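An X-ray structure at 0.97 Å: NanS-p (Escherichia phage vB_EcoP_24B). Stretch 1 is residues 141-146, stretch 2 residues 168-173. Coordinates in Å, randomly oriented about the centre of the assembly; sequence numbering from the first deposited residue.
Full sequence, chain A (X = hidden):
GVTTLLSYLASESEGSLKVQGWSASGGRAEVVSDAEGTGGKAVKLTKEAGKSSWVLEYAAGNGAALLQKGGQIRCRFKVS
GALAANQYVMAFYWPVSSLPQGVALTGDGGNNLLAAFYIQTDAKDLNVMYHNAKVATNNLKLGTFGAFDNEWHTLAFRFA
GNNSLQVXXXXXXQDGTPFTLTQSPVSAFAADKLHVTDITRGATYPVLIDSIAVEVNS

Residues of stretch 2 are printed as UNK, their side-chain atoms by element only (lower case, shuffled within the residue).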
ATOM      1  N   LYS A 141      -0.662  14.063   5.557  1.00  9.44           N
ATOM      2  CA  LYS A 141       0.474  13.813   4.679  1.00  9.18           C
ATOM      3  C   LYS A 141       1.544  13.113   5.518  1.00  8.63           C
ATOM      4  O   LYS A 141       2.048  13.674   6.498  1.00 10.47           O
ATOM      5  CB  LYS A 141       1.011  15.090   4.049  1.00 10.96           C
ATOM      6  CG  LYS A 141       2.208  14.818   3.138  1.00 13.03           C
ATOM      7  CD  LYS A 141       2.858  16.072   2.587  1.00 16.07           C
ATOM      8  CE  LYS A 141       2.107  16.650   1.417  1.00 18.03           C
ATOM      9  NZ  LYS A 141       2.774  17.902   0.944  1.00 18.90           N
ATOM     10  N   LEU A 142       1.852  11.876   5.166  1.00  7.75           N
ATOM     11  CA  LEU A 142       2.804  11.087   5.928  1.00  7.96           C
ATOM     12  C   LEU A 142       4.243  11.366   5.534  1.00  8.60           C
ATOM     13  O   LEU A 142       5.143  11.125   6.342  1.00  9.49           O
ATOM     14  CB  LEU A 142       2.505   9.605   5.755  1.00  7.87           C
ATOM     15  CG  LEU A 142       1.135   9.156   6.261  1.00  8.11           C
ATOM     16  CD1 LEU A 142       0.987   7.657   6.073  1.00  9.08           C
ATOM     17  CD2 LEU A 142       0.903   9.574   7.713  1.00  8.67           C
ATOM     18  N   GLY A 143       4.479  11.833   4.320  1.00  8.95           N
ATOM     19  CA  GLY A 143       5.815  12.121   3.844  1.00  9.05           C
ATOM     20  C   GLY A 143       5.794  12.245   2.336  1.00  8.68           C
ATOM     21  O   GLY A 143       4.748  12.179   1.699  1.00  8.59           O
ATOM     22  N   THR A 144       6.986  12.435   1.785  1.00  8.67           N
ATOM     23  CA  THR A 144       7.140  12.590   0.351  1.00  9.08           C
ATOM     24  C   THR A 144       8.389  11.860  -0.099  1.00  8.86           C
ATOM     25  O   THR A 144       9.373  11.775   0.635  1.00  9.72           O
ATOM     26  CB  THR A 144       7.208  14.077  -0.039  1.00  9.97           C
ATOM     27  OG1 THR A 144       7.303  14.189  -1.455  1.00 10.16           O
ATOM     28  CG2 THR A 144       8.411  14.797   0.563  1.00 11.49           C
ATOM     29  N   PHE A 145       8.354  11.369  -1.334  1.00  9.05           N
ATOM     30  CA  PHE A 145       9.533  10.855  -2.013  1.00  9.85           C
ATOM     31  C   PHE A 145      10.331  11.964  -2.673  1.00 11.73           C
ATOM     32  O   PHE A 145      11.366  11.683  -3.278  1.00 14.98           O
ATOM     33  CB  PHE A 145       9.133   9.833  -3.083  1.00  9.91           C
ATOM     34  CG  PHE A 145       8.354   8.658  -2.548  1.00 10.41           C
ATOM     35  CD1 PHE A 145       6.975   8.698  -2.510  1.00 10.34           C
ATOM     36  CD2 PHE A 145       8.987   7.506  -2.100  1.00 11.50           C
ATOM     37  CE1 PHE A 145       6.235   7.643  -2.033  1.00 11.74           C
ATOM     38  CE2 PHE A 145       8.232   6.434  -1.609  1.00 12.01           C
ATOM     39  CZ  PHE A 145       6.862   6.520  -1.574  1.00 12.07           C
ATOM     40  N   GLY A 146       9.879  13.206  -2.563  1.00 10.74           N
ATOM     41  CA  GLY A 146      10.524  14.312  -3.227  1.00 10.57           C
ATOM     42  C   GLY A 146       9.938  14.562  -4.604  1.00  9.63           C
ATOM     43  O   GLY A 146       8.843  14.094  -4.949  1.00  9.03           O
ATOM     44  N   UNK A 168       5.731   3.897  11.930  1.00  8.19           N
ATOM     45  CA  UNK A 168       6.734   4.757  11.324  1.00  8.68           C
ATOM     46  C   UNK A 168       6.783   4.492   9.831  1.00  8.28           C
ATOM     47  O   UNK A 168       7.062   3.354   9.419  1.00  8.75           O
ATOM     48  c   UNK A 168       8.116   4.548  11.949  1.00  9.74           C
ATOM     49  o   UNK A 168       8.037   4.796  13.353  1.00 10.91           O
ATOM     50  c   UNK A 168       9.143   5.518  11.344  1.00 10.62           C
ATOM     51  N   UNK A 169       6.522   5.492   8.993  1.00  8.02           N
ATOM     52  CA  UNK A 169       6.702   5.306   7.553  1.00  8.45           C
ATOM     53  C   UNK A 169       8.184   5.334   7.228  1.00  8.42           C
ATOM     54  O   UNK A 169       8.950   6.071   7.847  1.00  9.67           O
ATOM     55  c   UNK A 169       5.969   6.508   6.958  1.00  9.24           C
ATOM     56  c   UNK A 169       6.141   7.606   8.011  1.00  9.54           C
ATOM     57  c   UNK A 169       6.232   6.901   9.338  1.00  8.72           C
ATOM     58  N   UNK A 170       8.588   4.508   6.270  1.00  8.33           N
ATOM     59  CA  UNK A 170       9.973   4.410   5.828  1.00  8.31           C
ATOM     60  C   UNK A 170       9.961   4.679   4.331  1.00  8.27           C
ATOM     61  O   UNK A 170       9.370   3.910   3.559  1.00  8.43           O
ATOM     62  c   UNK A 170      10.286   2.626   7.582  1.00  9.34           C
ATOM     63  c   UNK A 170      12.097   3.121   5.930  1.00  9.35           C
ATOM     64  c   UNK A 170      10.602   3.049   6.151  1.00  8.65           C
ATOM     65  N   UNK A 171      10.575   5.778   3.918  1.00  8.46           N
ATOM     66  CA  UNK A 171      10.486   6.299   2.563  1.00  9.10           C
ATOM     67  C   UNK A 171      11.879   6.218   1.958  1.00  8.94           C
ATOM     68  O   UNK A 171      12.812   6.882   2.426  1.00  9.59           O
ATOM     69  c   UNK A 171       9.923   7.728   2.556  1.00 10.08           C
ATOM     70  c   UNK A 171      10.020   8.351   1.181  1.00 10.68           C
ATOM     71  c   UNK A 171       7.866   9.058   3.349  1.00 13.01           C
ATOM     72  c   UNK A 171       8.467   7.696   3.052  1.00 12.07           C
ATOM     73  N   UNK A 172      12.038   5.374   0.939  1.00  8.97           N
ATOM     74  CA  UNK A 172      13.346   5.178   0.306  1.00  9.68           C
ATOM     75  C   UNK A 172      14.428   4.896   1.351  1.00  9.92           C
ATOM     76  O   UNK A 172      15.548   5.407   1.279  1.00 10.92           O
ATOM     77  c   UNK A 172      12.862   6.368  -1.874  1.00 11.06           C
ATOM     78  o   UNK A 172      12.719   7.438  -2.487  1.00 12.37           O
ATOM     79  o   UNK A 172      12.371   5.302  -2.271  1.00 12.49           O
ATOM     80  c   UNK A 172      13.697   6.352  -0.605  1.00 10.39           C
ATOM     81  N   UNK A 173      14.086   4.055   2.328  1.00  9.79           N
ATOM     82  CA  UNK A 173      15.046   3.584   3.308  1.00 10.23           C
ATOM     83  C   UNK A 173      15.278   4.495   4.488  1.00 11.28           C
ATOM     84  O   UNK A 173      16.136   4.186   5.323  1.00 12.18           O
TER
HETATM   85  O   HOH W   1      13.185   9.935  -1.625  1.00 23.71           O

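Position 168 carries three side-chain atoms: a carbon bonded to one oxygen and one further carbon. They lie beyond the reach of stretch 1, so the identity rests on these atoms alone. A beta-branched side chain with a single oxygen is threonine. This is Thr-168.

Position 169 has three side-chain carbons, and the last of them bonds back to the backbone N. Its CB points toward stretch 1, and the middle ring carbon comes 4.0 Å from Leu-142 O. A ring closed in this way belongs to proline alone. The residue is Pro-169, and the carbon that makes this approach is CG.

Position 170 has three carbons, with two methyls on the first. The side chain is out of reach of stretch 1, as expected where successive strand residues alternate in direction. The branching is the valine pattern. This is Val-170.

Position 171 has four carbons. They fork at the first, and one arm is two carbons long. The end of the long arm sits 3.7 Å from Gly-143 CA. The short arm lies 3.5 Å from Thr-144 O and 3.5 Å from Phe-145 CD2. Leucine would fork one atom later, so this is isoleucine. With Ile-171 named, these atoms are CD1 for the long arm and CG2 for the short one.

Position 172 has two carbons, the second bearing two oxygens. One oxygen is 3.8 Å from Phe-145 CD2, at the ring edge and near its plane. This is a short carboxylate, hence aspartate. In Asp-172 that oxygen is OD2. Water 1 donates to Asp-172 OD2 at 2.7 Å and to Phe-145 O at 3.0 Å, bridging the stretches.

Position 173 has no side-chain atoms and touches nothing on stretch 1. It is Gly-173. Its positive phi of 84° favours glycine.

The two strands run nearly parallel, 12° apart in direction, with a closest axis approach of 8.0 Å. No direct hydrogen bond joins the stretches, and the contact is mainly one of packing. Ile-171 is its centre and has the largest covered area. Gly-143 leaves room for the long arm: an ideal CB there would lie 2.4 Å from Ile-171 CD1, a clash. The CB of Phe-145 points sideways, but its ring comes nearer and meets Ile-171 obliquely in an apolar contact. Pro-169 packs beside Leu-142, and the water adds a polar link near Asp-172. Together the stretches bury 276 Å².

Stretch 2 168-173: TPVIDG
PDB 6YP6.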